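Local coordinates for protein probable enoyl-CoA hydratase/isomerase (Pseudomonas aeruginosa PAO1, PDB 5WYD) that probably acts as a crotonase-family hydro-lyase on enoyl-CoA thioesters and is implicated in biosynthesis of diffusible signal factor, at residues L19-H24 and A28-N33; I113-G118 and G202-L207; G47-I52 and A95-E100. The protein carries 1 engineered substitution. All blocks are in the same frame, centred on the assembly; numbering follows the deposited sequence.

Overall arrangement
The three contacts run from core to surface. Contact 2 is fully buried and apolar, an alanine-rich helix set against a middle strand of the main sheet. Contact 1 is partly buried and lies in the same sheet, where strand 19-24 forms the outermost strand within the chain; here backbone hydrogen bonds do most of the work. Contact 3 is a surface contact between two helices, made mainly by charged side chains. Contacts 1 and 3 share a seam, since Leu51 of helix 42-57 packs on Val21 and Ile30. Contact 1 touches contact 2 through His24 and Leu205, while contacts 2 and 3 stand on opposite sides of the chain's centre.

Contact 1: L19-H24 and A28-N33; sequences LTVEKH and ALITIN
Glu22 and Leu29 face each other as a hydrogen-bonded pair in the antiparallel hairpin of strands 19-24 and 27-32, their side chains running alongside on one face of the sheet. From the base up, Glu22 CB lies 4.0 Å from Leu29 CB. Glu22 CG is anti to the carbonyl carbon (chi1 -62°) and the chain beyond it is extended, which keeps Glu22 beside its neighbour. Glu22 CD then comes to 3.9 Å from Leu29 CD2, and at the tip Glu22 OE2 reaches the same methyl at 3.3 Å. The imidazole of His24 brings its edge to that methyl too, and His24 NE2 gives Glu22 OE2 only a weak hydrogen bond. Arg201, of helix 200-211, touches His24 and Leu29 and forms a long, weak ion pair with the carboxylate.

Further along this face, Thr20 OG1 presses to 3.1 Å from Thr31 CB. Thr20 and Thr31 exchange backbone bonds in both directions: Thr20 N to Thr31 O, 3.0 Å, and Thr31 N to Thr20 O, 2.8 Å. Glu22 N also bonds to Leu29 O.

The face of Leu19, Val21, Ile30 and Ile32 is mainly apolar, though Lys23 at its end pairs with Asp60. Val21 CG2 lies 4.3 Å from Ile30 CG1, and both residues pack on Leu51 of helix 42-57. Leu19 meets Ile32 more loosely. The hairpin is therefore held mainly by its backbone ladder, with one face packed mainly on helix 42-57 and the other given to mixed polar and aliphatic contacts.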
ATOM      1  N   LEU A  19     -35.259 -12.160 -11.725  1.00 56.11           N
ATOM      2  CA  LEU A  19     -34.179 -11.890 -12.653  1.00 55.65           C
ATOM      3  C   LEU A  19     -34.391 -12.684 -13.924  1.00 60.77           C
ATOM      4  O   LEU A  19     -34.562 -13.908 -13.897  1.00 70.97           O
ATOM      5  CB  LEU A  19     -32.834 -12.190 -12.008  1.00 62.59           C
ATOM      6  CG  LEU A  19     -32.254 -11.062 -11.131  1.00 64.44           C
ATOM      7  CD1 LEU A  19     -33.173 -10.589 -10.022  1.00 64.16           C
ATOM      8  CD2 LEU A  19     -30.963 -11.598 -10.516  1.00 38.21           C
ATOM      9  N   THR A  20     -34.421 -11.957 -15.031  1.00 53.87           N
ATOM     10  CA  THR A  20     -34.699 -12.507 -16.341  1.00 51.85           C
ATOM     11  C   THR A  20     -33.421 -12.444 -17.134  1.00 66.31           C
ATOM     12  O   THR A  20     -32.774 -11.394 -17.193  1.00 70.37           O
ATOM     13  CB  THR A  20     -35.778 -11.706 -17.067  1.00 62.50           C
ATOM     14  OG1 THR A  20     -35.172 -10.556 -17.676  1.00 64.09           O
ATOM     15  CG2 THR A  20     -36.858 -11.265 -16.105  1.00 59.46           C
ATOM     16  N   VAL A  21     -33.061 -13.559 -17.741  1.00 61.62           N
ATOM     17  CA  VAL A  21     -31.851 -13.629 -18.524  1.00 51.33           C
ATOM     18  C   VAL A  21     -32.241 -13.924 -19.962  1.00 62.02           C
ATOM     19  O   VAL A  21     -32.967 -14.889 -20.234  1.00 70.35           O
ATOM     20  CB  VAL A  21     -30.885 -14.685 -17.987  1.00 47.86           C
ATOM     21  CG1 VAL A  21     -29.736 -14.781 -18.932  1.00 66.45           C
ATOM     22  CG2 VAL A  21     -30.435 -14.315 -16.607  1.00 47.77           C
ATOM     23  N   GLU A  22     -31.779 -13.080 -20.871  1.00 47.37           N
ATOM     24  CA  GLU A  22     -31.967 -13.253 -22.302  1.00 59.87           C
ATOM     25  C   GLU A  22     -30.603 -13.238 -22.962  1.00 65.67           C
ATOM     26  O   GLU A  22     -29.742 -12.441 -22.580  1.00 72.58           O
ATOM     27  CB  GLU A  22     -32.847 -12.160 -22.871  1.00 69.33           C
ATOM     28  CG  GLU A  22     -34.220 -12.166 -22.277  1.00 69.46           C
ATOM     29  CD  GLU A  22     -35.012 -10.991 -22.730  1.00 77.82           C
ATOM     30  OE1 GLU A  22     -36.129 -10.807 -22.212  1.00 86.22           O
ATOM     31  OE2 GLU A  22     -34.507 -10.248 -23.602  1.00 73.50           O
ATOM     32  N   LYS A  23     -30.365 -14.162 -23.885  1.00 60.54           N
ATOM     33  CA  LYS A  23     -29.087 -14.206 -24.583  1.00 59.11           C
ATOM     34  C   LYS A  23     -29.228 -13.711 -26.019  1.00 57.13           C
ATOM     35  O   LYS A  23     -30.008 -14.264 -26.801  1.00 72.40           O
ATOM     36  CB  LYS A  23     -28.487 -15.607 -24.556  1.00 48.57           C
ATOM     37  CG  LYS A  23     -27.209 -15.710 -25.356  1.00 44.36           C
ATOM     38  CD  LYS A  23     -26.678 -17.113 -25.308  1.00 40.20           C
ATOM     39  CE  LYS A  23     -25.355 -17.261 -26.061  1.00 56.58           C
ATOM     40  NZ  LYS A  23     -25.332 -16.943 -27.527  1.00 55.72           N
ATOM     41  N   HIS A  24     -28.493 -12.661 -26.355  1.00 53.41           N
ATOM     42  CA  HIS A  24     -28.423 -12.181 -27.724  1.00 63.05           C
ATOM     43  C   HIS A  24     -26.969 -12.306 -28.157  1.00 59.99           C
ATOM     44  O   HIS A  24     -26.099 -11.611 -27.616  1.00 56.22           O
ATOM     45  CB  HIS A  24     -28.920 -10.739 -27.838  1.00 76.14           C
ATOM     46  CG  HIS A  24     -30.256 -10.500 -27.205  1.00 60.03           C
ATOM     47  ND1 HIS A  24     -31.446 -10.759 -27.849  1.00 55.20           N
ATOM     48  CD2 HIS A  24     -30.584  -9.989 -25.995  1.00 56.33           C
ATOM     49  CE1 HIS A  24     -32.450 -10.441 -27.051  1.00 67.04           C
ATOM     50  NE2 HIS A  24     -31.953  -9.966 -25.922  1.00 55.12           N
ATOM     51  N   ALA A  28     -25.217 -11.408 -22.789  1.00 44.79           N
ATOM     52  CA  ALA A  28     -26.262 -11.929 -21.918  1.00 44.64           C
ATOM     53  C   ALA A  28     -27.001 -10.777 -21.252  1.00 52.39           C
ATOM     54  O   ALA A  28     -26.381  -9.945 -20.583  1.00 51.12           O
ATOM     55  CB  ALA A  28     -25.680 -12.858 -20.859  1.00 55.17           C
ATOM     56  N   LEU A  29     -28.323 -10.754 -21.408  1.00 59.17           N
ATOM     57  CA  LEU A  29     -29.173  -9.698 -20.873  1.00 53.48           C
ATOM     58  C   LEU A  29     -29.853 -10.153 -19.598  1.00 51.64           C
ATOM     59  O   LEU A  29     -30.622 -11.120 -19.604  1.00 61.02           O
ATOM     60  CB  LEU A  29     -30.236  -9.277 -21.881  1.00 61.22           C
ATOM     61  CG  LEU A  29     -31.304  -8.365 -21.265  1.00 57.49           C
ATOM     62  CD1 LEU A  29     -30.738  -7.084 -20.682  1.00 43.66           C
ATOM     63  CD2 LEU A  29     -32.380  -8.088 -22.298  1.00 84.74           C
ATOM     64  N   ILE A  30     -29.609  -9.408 -18.529  1.00 50.41           N
ATOM     65  CA  ILE A  30     -30.176  -9.655 -17.215  1.00 45.51           C
ATOM     66  C   ILE A  30     -31.056  -8.483 -16.843  1.00 50.45           C
ATOM     67  O   ILE A  30     -30.587  -7.343 -16.819  1.00 48.14           O
ATOM     68  CB  ILE A  30     -29.084  -9.810 -16.161  1.00 31.53           C
ATOM     69  CG1 ILE A  30     -28.049 -10.794 -16.680  1.00 56.38           C
ATOM     70  CG2 ILE A  30     -29.717 -10.214 -14.870  1.00 40.29           C
ATOM     71  CD1 ILE A  30     -26.869 -10.950 -15.759  1.00 56.19           C
ATOM     72  N   THR A  31     -32.303  -8.755 -16.493  1.00 51.04           N
ATOM     73  CA  THR A  31     -33.202  -7.691 -16.109  1.00 51.94           C
ATOM     74  C   THR A  31     -33.690  -7.959 -14.695  1.00 51.66           C
ATOM     75  O   THR A  31     -34.067  -9.092 -14.367  1.00 45.36           O
ATOM     76  CB  THR A  31     -34.366  -7.598 -17.082  1.00 56.01           C
ATOM     77  OG1 THR A  31     -33.855  -7.293 -18.385  1.00 79.46           O
ATOM     78  CG2 THR A  31     -35.279  -6.447 -16.675  1.00 43.51           C
ATOM     79  N   ILE A  32     -33.559  -6.947 -13.834  1.00 45.24           N
ATOM     80  CA  ILE A  32     -34.166  -7.000 -12.513  1.00 41.49           C
ATOM     81  C   ILE A  32     -35.653  -6.785 -12.689  1.00 61.32           C
ATOM     82  O   ILE A  32     -36.074  -5.775 -13.271  1.00 57.01           O
ATOM     83  CB  ILE A  32     -33.641  -5.883 -11.614  1.00 43.39           C
ATOM     84  CG1 ILE A  32     -32.153  -5.728 -11.761  1.00 57.59           C
ATOM     85  CG2 ILE A  32     -34.025  -6.174 -10.169  1.00 33.89           C
ATOM     86  CD1 ILE A  32     -31.677  -4.536 -11.006  1.00 73.38           C
ATOM     87  N   ASN A  33     -36.451  -7.659 -12.112  1.00 63.46           N
ATOM     88  CA  ASN A  33     -37.886  -7.579 -12.252  1.00 54.79           C
ATOM     89  C   ASN A  33     -38.507  -7.764 -10.880  1.00 41.64           C
ATOM     90  O   ASN A  33     -39.099  -8.797 -10.590  1.00 65.95           O
ATOM     91  CB  ASN A  33     -38.366  -8.609 -13.258  1.00 55.75           C
ATOM     92  CG  ASN A  33     -39.787  -8.431 -13.645  1.00 65.58           C
ATOM     93  OD1 ASN A  33     -40.492  -7.565 -13.127  1.00 56.01           O
ATOM     94  ND2 ASN A  33     -40.235  -9.262 -14.574  1.00 79.03           N
TER

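Contact 2: I113-G118 and G202-L207; sequences IAAING and GAALLL
Ala204 sits against Ile113 and Ala115, where helix 200-211 packs on strand 111-116 of the central sheet in the crotonase fold. Over these short segments the helix runs nearly antiparallel to the strand, at 165°, with the axes 8.4 Å apart at closest approach.

The first shell has four residues, all buried. The two alanines meet methyl to methyl, Ala115 CB to Ala204 CB at 3.8 Å. Such small side chains bring the backbones close, with Ala115 CA and Ala204 CA 6.0 Å apart. Ile113, two residues earlier and so on the same face of the strand, uses both its branches. Its CG2, anti to the backbone N, touches Ala204 CB at 4.0 Å. The other branch leaves from beside the backbone N (chi1 -51°) and extends fully (chi2 174°), carrying CD1 to the helix one turn further on. There Leu207 crosses it at an angle, its CB standing 4.0 Å from Ile113 CD1. No hydrogen bond spans the interface; its cohesion is hydrophobic contact and close fit.

Outward from this core, the strand is held in the sheet on both edges: Ile113 bonds through its backbone with Leu64 and Val66, and Ala114 with Ile133 and Ile135. Neighbouring strands also supply side chains to the helix, Val65 meeting Ala204, while Ile135 touches both Ile113 and Leu207. Leu207 also packs on Cys176 of the second subunit, so this buried layer extends to a subunit interface.

The tightest fit is at the end of the isoleucine: Ile113 CD1 lies 3.5 Å from Leu207 CD2, closer than usual for two methyl groups, and 3.5 Å from the backbone oxygen Ala204 O.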
ATOM      1  N   ILE A 113     -22.277  -3.652 -18.879  1.00 29.21           N
ATOM      2  CA  ILE A 113     -22.788  -2.350 -19.265  1.00 32.24           C
ATOM      3  C   ILE A 113     -24.063  -2.153 -18.467  1.00 37.17           C
ATOM      4  O   ILE A 113     -24.944  -3.022 -18.475  1.00 48.70           O
ATOM      5  CB  ILE A 113     -23.074  -2.267 -20.778  1.00 31.94           C
ATOM      6  CG1 ILE A 113     -21.884  -2.719 -21.604  1.00 24.64           C
ATOM      7  CG2 ILE A 113     -23.393  -0.853 -21.196  1.00 17.98           C
ATOM      8  CD1 ILE A 113     -22.250  -2.749 -23.014  1.00 23.65           C
ATOM      9  N   ALA A 114     -24.178  -1.008 -17.812  1.00 27.91           N
ATOM     10  CA  ALA A 114     -25.343  -0.691 -17.010  1.00 22.22           C
ATOM     11  C   ALA A 114     -26.226   0.248 -17.807  1.00 32.40           C
ATOM     12  O   ALA A 114     -25.815   1.366 -18.118  1.00 27.05           O
ATOM     13  CB  ALA A 114     -24.916  -0.022 -15.715  1.00 23.39           C
ATOM     14  N   ALA A 115     -27.436  -0.198 -18.124  1.00 34.81           N
ATOM     15  CA  ALA A 115     -28.389   0.599 -18.881  1.00 29.94           C
ATOM     16  C   ALA A 115     -29.436   1.144 -17.922  1.00 37.02           C
ATOM     17  O   ALA A 115     -30.341   0.417 -17.510  1.00 42.77           O
ATOM     18  CB  ALA A 115     -29.030  -0.256 -19.970  1.00 34.50           C
ATOM     19  N   ILE A 116     -29.392   2.444 -17.688  1.00 48.82           N
ATOM     20  CA  ILE A 116     -30.238   3.105 -16.708  1.00 57.00           C
ATOM     21  C   ILE A 116     -31.488   3.613 -17.415  1.00 45.64           C
ATOM     22  O   ILE A 116     -31.489   4.671 -18.045  1.00 32.66           O
ATOM     23  CB  ILE A 116     -29.489   4.237 -16.011  1.00 55.99           C
ATOM     24  CG1 ILE A 116     -28.188   3.697 -15.409  1.00 49.09           C
ATOM     25  CG2 ILE A 116     -30.397   4.882 -14.967  1.00 70.78           C
ATOM     26  CD1 ILE A 116     -27.342   4.726 -14.727  1.00 47.19           C
ATOM     27  N   ASN A 117     -32.574   2.873 -17.291  1.00 56.42           N
ATOM     28  CA  ASN A 117     -33.820   3.303 -17.887  1.00 54.39           C
ATOM     29  C   ASN A 117     -34.736   3.982 -16.885  1.00 37.85           C
ATOM     30  O   ASN A 117     -35.733   4.566 -17.296  1.00 43.68           O
ATOM     31  CB  ASN A 117     -34.517   2.119 -18.579  1.00 64.90           C
ATOM     32  CG  ASN A 117     -34.795   0.961 -17.645  1.00 63.92           C
ATOM     33  OD1 ASN A 117     -34.259   0.889 -16.544  1.00 56.48           O
ATOM     34  ND2 ASN A 117     -35.678   0.060 -18.075  1.00 72.21           N
ATOM     35  N   GLY A 118     -34.409   3.956 -15.599  1.00 40.43           N
ATOM     36  CA  GLY A 118     -35.276   4.527 -14.585  1.00 49.81           C
ATOM     37  C   GLY A 118     -34.516   5.109 -13.407  1.00 52.28           C
ATOM     38  O   GLY A 118     -33.301   5.307 -13.473  1.00 62.45           O
ATOM     39  N   GLY A 202     -31.498  -0.606 -25.976  1.00 30.77           N
ATOM     40  CA  GLY A 202     -30.989  -0.874 -27.304  1.00 23.17           C
ATOM     41  C   GLY A 202     -29.547  -0.450 -27.427  1.00 29.93           C
ATOM     42  O   GLY A 202     -28.695  -1.236 -27.849  1.00 31.88           O
ATOM     43  N   ALA A 203     -29.236   0.747 -26.930  1.00 39.32           N
ATOM     44  CA  ALA A 203     -27.873   1.257 -27.019  1.00 46.15           C
ATOM     45  C   ALA A 203     -26.905   0.345 -26.280  1.00 48.50           C
ATOM     46  O   ALA A 203     -25.823   0.021 -26.794  1.00 51.23           O
ATOM     47  CB  ALA A 203     -27.801   2.682 -26.458  1.00 28.58           C
ATOM     48  N   ALA A 204     -27.293  -0.115 -25.092  1.00 29.71           N
ATOM     49  CA  ALA A 204     -26.408  -0.994 -24.337  1.00 43.05           C
ATOM     50  C   ALA A 204     -26.133  -2.292 -25.096  1.00 35.64           C
ATOM     51  O   ALA A 204     -24.997  -2.771 -25.125  1.00 37.50           O
ATOM     52  CB  ALA A 204     -27.008  -1.270 -22.961  1.00 31.68           C
ATOM     53  N   LEU A 205     -27.170  -2.889 -25.688  1.00 33.94           N
ATOM     54  CA  LEU A 205     -26.984  -4.102 -26.475  1.00 35.94           C
ATOM     55  C   LEU A 205     -26.101  -3.826 -27.671  1.00 41.37           C
ATOM     56  O   LEU A 205     -25.247  -4.648 -28.031  1.00 43.58           O
ATOM     57  CB  LEU A 205     -28.330  -4.604 -26.958  1.00 37.04           C
ATOM     58  CG  LEU A 205     -29.280  -5.033 -25.859  1.00 35.38           C
ATOM     59  CD1 LEU A 205     -30.631  -5.357 -26.465  1.00 55.97           C
ATOM     60  CD2 LEU A 205     -28.712  -6.238 -25.177  1.00 32.97           C
ATOM     61  N   LEU A 206     -26.333  -2.688 -28.329  1.00 40.31           N
ATOM     62  CA  LEU A 206     -25.508  -2.335 -29.466  1.00 48.43           C
ATOM     63  C   LEU A 206     -24.075  -2.117 -29.010  1.00 46.62           C
ATOM     64  O   LEU A 206     -23.146  -2.680 -29.604  1.00 34.51           O
ATOM     65  CB  LEU A 206     -26.110  -1.119 -30.187  1.00 53.81           C
ATOM     66  CG  LEU A 206     -25.430  -0.481 -31.409  1.00 69.15           C
ATOM     67  CD1 LEU A 206     -24.204   0.395 -31.158  1.00 70.60           C
ATOM     68  CD2 LEU A 206     -25.008  -1.657 -32.270  1.00 72.75           C
ATOM     69  N   LEU A 207     -23.882  -1.386 -27.898  1.00 35.70           N
ATOM     70  CA  LEU A 207     -22.522  -1.193 -27.405  1.00 47.53           C
ATOM     71  C   LEU A 207     -21.910  -2.539 -27.048  1.00 42.48           C
ATOM     72  O   LEU A 207     -20.758  -2.822 -27.398  1.00 37.60           O
ATOM     73  CB  LEU A 207     -22.516  -0.276 -26.171  1.00 42.98           C
ATOM     74  CG  LEU A 207     -21.198   0.244 -25.547  1.00 31.96           C
ATOM     75  CD1 LEU A 207     -21.481   1.277 -24.446  1.00 39.75           C
ATOM     76  CD2 LEU A 207     -20.224  -0.782 -25.033  1.00 17.34           C
TER

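Contact 3: G47-I52 and A95-E100; sequences GLRQLI and ARRFGE
Arg49 and Glu100 form a salt bridge between helices 42-57 and 88-106, one arm of a salt-bridge network centred on Glu100 that also takes in Arg96 and Arg97. These two helices belong to the crotonase fold, and here they meet through side chains at the surface.

The close part is compact. Glu100 OE1 stands over one face of the Arg49 guanidinium, 2.8 Å from Arg49 NH2 and 3.2 Å from Arg49 CZ. No N-H points at the oxygen, and the carboxylate and guanidinium planes are 74° apart, so the attraction is electrostatic and lacks the directed hydrogen bonds of an in-plane pair. Arg49 gets there by an extended start, CG anti to the backbone N, followed by a strained bend at chi3 (-25°) that swings the guanidinium round so that one face is turned to Glu100 OE1. Deeper along the same helix pair the packing becomes apolar, Leu48 resting on Ala101 and Ile52 on Leu105.

The looser side is around Arg97. Its CD lies 3.8 Å from Arg49 NH2, at the edge of that guanidinium, while the Arg97 group itself is turned almost perpendicular to it. Arg97 NH2 reaches Glu100 OE2 only as a long ion pair of 3.8 Å. A water accepts a weak hydrogen bond from Arg49 NH2 at 3.4 Å; its approach to Arg97 O is implausibly short, which leaves a water bridge doubtful. Three arginines thus gather round one carboxylate, which would probably favour its ionised form. Arg96 extends the network to the fourth subunit, where its NH2 forms salt bridges with Glu243 and Asp247.

Within helix 88-106, one turn apart, Arg96 NE gives a nearly straight bond (163°) of 2.9 Å to the anti lone pair of Glu100 OE2.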
ATOM      1  N   GLY A  47     -28.950 -14.766  -6.540  1.00 42.28           N
ATOM      2  CA  GLY A  47     -28.982 -15.149  -7.932  1.00 41.99           C
ATOM      3  C   GLY A  47     -27.963 -14.357  -8.716  1.00 39.66           C
ATOM      4  O   GLY A  47     -27.177 -14.926  -9.478  1.00 51.97           O
ATOM      5  N   LEU A  48     -27.863 -13.060  -8.420  1.00 31.99           N
ATOM      6  CA  LEU A  48     -26.941 -12.216  -9.157  1.00 26.86           C
ATOM      7  C   LEU A  48     -25.529 -12.737  -9.026  1.00 36.80           C
ATOM      8  O   LEU A  48     -24.858 -12.988 -10.030  1.00 32.34           O
ATOM      9  CB  LEU A  48     -27.021 -10.796  -8.645  1.00 32.33           C
ATOM     10  CG  LEU A  48     -25.962  -9.994  -9.372  1.00 34.41           C
ATOM     11  CD1 LEU A  48     -26.179 -10.083 -10.861  1.00 34.22           C
ATOM     12  CD2 LEU A  48     -25.988  -8.560  -8.866  1.00 28.42           C
ATOM     13  N   ARG A  49     -25.098 -13.008  -7.794  1.00 31.02           N
ATOM     14  CA  ARG A  49     -23.791 -13.612  -7.624  1.00 23.69           C
ATOM     15  C   ARG A  49     -23.723 -14.933  -8.370  1.00 29.73           C
ATOM     16  O   ARG A  49     -22.820 -15.166  -9.175  1.00 39.08           O
ATOM     17  CB  ARG A  49     -23.531 -13.874  -6.155  1.00 15.27           C
ATOM     18  CG  ARG A  49     -22.213 -14.566  -5.954  1.00 44.23           C
ATOM     19  CD  ARG A  49     -22.123 -15.312  -4.642  1.00 32.40           C
ATOM     20  NE  ARG A  49     -23.005 -14.776  -3.623  1.00 22.39           N
ATOM     21  CZ  ARG A  49     -23.609 -15.541  -2.728  1.00 35.40           C
ATOM     22  NH1 ARG A  49     -23.418 -16.852  -2.771  1.00 31.86           N
ATOM     23  NH2 ARG A  49     -24.392 -15.002  -1.798  1.00 37.40           N
ATOM     24  N   GLN A  50     -24.723 -15.773  -8.181  1.00 22.53           N
ATOM     25  CA  GLN A  50     -24.702 -17.042  -8.867  1.00 25.57           C
ATOM     26  C   GLN A  50     -24.731 -16.835 -10.358  1.00 30.86           C
ATOM     27  O   GLN A  50     -23.962 -17.463 -11.091  1.00 41.12           O
ATOM     28  CB  GLN A  50     -25.889 -17.869  -8.413  1.00 42.17           C
ATOM     29  CG  GLN A  50     -25.809 -18.261  -6.974  1.00 40.54           C
ATOM     30  CD  GLN A  50     -27.002 -19.049  -6.557  1.00 38.93           C
ATOM     31  OE1 GLN A  50     -27.968 -19.156  -7.295  1.00 37.24           O
ATOM     32  NE2 GLN A  50     -26.931 -19.645  -5.386  1.00 40.00           N
ATOM     33  N   LEU A  51     -25.548 -15.899 -10.820  1.00 23.88           N
ATOM     34  CA  LEU A  51     -25.645 -15.717 -12.253  1.00 28.97           C
ATOM     35  C   LEU A  51     -24.293 -15.340 -12.824  1.00 29.57           C
ATOM     36  O   LEU A  51     -23.819 -15.982 -13.768  1.00 38.67           O
ATOM     37  CB  LEU A  51     -26.723 -14.691 -12.561  1.00 27.43           C
ATOM     38  CG  LEU A  51     -27.061 -14.372 -13.997  1.00 45.35           C
ATOM     39  CD1 LEU A  51     -27.345 -15.657 -14.732  1.00 46.89           C
ATOM     40  CD2 LEU A  51     -28.344 -13.576 -13.880  1.00 49.53           C
ATOM     41  N   ILE A  52     -23.578 -14.445 -12.138  1.00 29.65           N
ATOM     42  CA  ILE A  52     -22.267 -14.001 -12.614  1.00 30.61           C
ATOM     43  C   ILE A  52     -21.301 -15.162 -12.723  1.00 28.18           C
ATOM     44  O   ILE A  52     -20.554 -15.274 -13.700  1.00 39.49           O
ATOM     45  CB  ILE A  52     -21.706 -12.921 -11.686  1.00 28.96           C
ATOM     46  CG1 ILE A  52     -22.606 -11.707 -11.689  1.00 33.52           C
ATOM     47  CG2 ILE A  52     -20.344 -12.511 -12.161  1.00 43.99           C
ATOM     48  CD1 ILE A  52     -22.681 -11.042 -13.049  1.00 26.75           C
ATOM     49  N   ALA A  95     -25.875  -6.730   4.358  1.00 37.96           N
ATOM     50  CA  ALA A  95     -24.699  -5.985   3.925  1.00 31.60           C
ATOM     51  C   ALA A  95     -23.695  -6.908   3.230  1.00 42.97           C
ATOM     52  O   ALA A  95     -23.074  -6.523   2.230  1.00 27.73           O
ATOM     53  CB  ALA A  95     -24.053  -5.288   5.119  1.00 35.48           C
ATOM     54  N   ARG A  96     -23.531  -8.133   3.744  1.00 40.14           N
ATOM     55  CA  ARG A  96     -22.625  -9.097   3.129  1.00 37.42           C
ATOM     56  C   ARG A  96     -23.094  -9.463   1.727  1.00 43.07           C
ATOM     57  O   ARG A  96     -22.294  -9.485   0.782  1.00 41.50           O
ATOM     58  CB  ARG A  96     -22.532 -10.326   4.035  1.00 51.57           C
ATOM     59  CG  ARG A  96     -21.605 -11.435   3.597  1.00 43.77           C
ATOM     60  CD  ARG A  96     -20.151 -11.096   3.811  1.00 41.09           C
ATOM     61  NE  ARG A  96     -19.342 -12.118   3.190  1.00 31.19           N
ATOM     62  CZ  ARG A  96     -18.105 -12.413   3.537  1.00 41.80           C
ATOM     63  NH1 ARG A  96     -17.447 -13.375   2.913  1.00 43.39           N
ATOM     64  NH2 ARG A  96     -17.532 -11.762   4.511  1.00 43.17           N
ATOM     65  N   ARG A  97     -24.407  -9.676   1.570  1.00 51.29           N
ATOM     66  CA  ARG A  97     -24.978 -10.069   0.287  1.00 50.42           C
ATOM     67  C   ARG A  97     -24.747  -9.012  -0.780  1.00 47.45           C
ATOM     68  O   ARG A  97     -24.421  -9.342  -1.924  1.00 65.64           O
ATOM     69  CB  ARG A  97     -26.474 -10.310   0.449  1.00 63.89           C
ATOM     70  CG  ARG A  97     -26.873 -11.555   1.230  1.00 65.37           C
ATOM     71  CD  ARG A  97     -26.239 -12.794   0.664  1.00 64.17           C
ATOM     72  NE  ARG A  97     -26.464 -13.969   1.501  1.00 74.39           N
ATOM     73  CZ  ARG A  97     -25.641 -14.390   2.458  1.00 74.36           C
ATOM     74  NH1 ARG A  97     -25.949 -15.483   3.151  1.00 68.26           N
ATOM     75  NH2 ARG A  97     -24.523 -13.724   2.736  1.00 49.36           N
ATOM     76  N   PHE A  98     -24.945  -7.739  -0.442  1.00 36.40           N
ATOM     77  CA  PHE A  98     -24.697  -6.696  -1.431  1.00 37.63           C
ATOM     78  C   PHE A  98     -23.249  -6.699  -1.854  1.00 37.93           C
ATOM     79  O   PHE A  98     -22.932  -6.615  -3.044  1.00 37.38           O
ATOM     80  CB  PHE A  98     -25.029  -5.307  -0.896  1.00 52.33           C
ATOM     81  CG  PHE A  98     -26.460  -4.904  -1.072  1.00 57.65           C
ATOM     82  CD1 PHE A  98     -26.936  -4.597  -2.324  1.00 40.69           C
ATOM     83  CD2 PHE A  98     -27.298  -4.739   0.016  1.00 55.35           C
ATOM     84  CE1 PHE A  98     -28.236  -4.203  -2.523  1.00 43.59           C
ATOM     85  CE2 PHE A  98     -28.604  -4.314  -0.161  1.00 63.33           C
ATOM     86  CZ  PHE A  98     -29.075  -4.069  -1.444  1.00 59.94           C
ATOM     87  N   GLY A  99     -22.348  -6.787  -0.884  1.00 36.03           N
ATOM     88  CA  GLY A  99     -20.946  -6.769  -1.227  1.00 39.95           C
ATOM     89  C   GLY A  99     -20.582  -7.940  -2.110  1.00 35.82           C
ATOM     90  O   GLY A  99     -20.000  -7.766  -3.176  1.00 36.50           O
ATOM     91  N   GLU A 100     -21.021  -9.137  -1.727  1.00 41.45           N
ATOM     92  CA  GLU A 100     -20.690 -10.323  -2.508  1.00 41.00           C
ATOM     93  C   GLU A 100     -21.246 -10.241  -3.913  1.00 34.06           C
ATOM     94  O   GLU A 100     -20.532 -10.496  -4.895  1.00 26.00           O
ATOM     95  CB  GLU A 100     -21.225 -11.584  -1.826  1.00 41.15           C
ATOM     96  CG  GLU A 100     -20.707 -11.862  -0.445  1.00 40.57           C
ATOM     97  CD  GLU A 100     -21.368 -13.088   0.165  1.00 60.52           C
ATOM     98  OE1 GLU A 100     -22.203 -13.734  -0.505  1.00 61.21           O
ATOM     99  OE2 GLU A 100     -20.998 -13.462   1.291  1.00 56.01           O
TER
HETATM  100  O   HOH W   1     -24.895 -11.649  -2.430  1.00 26.98           O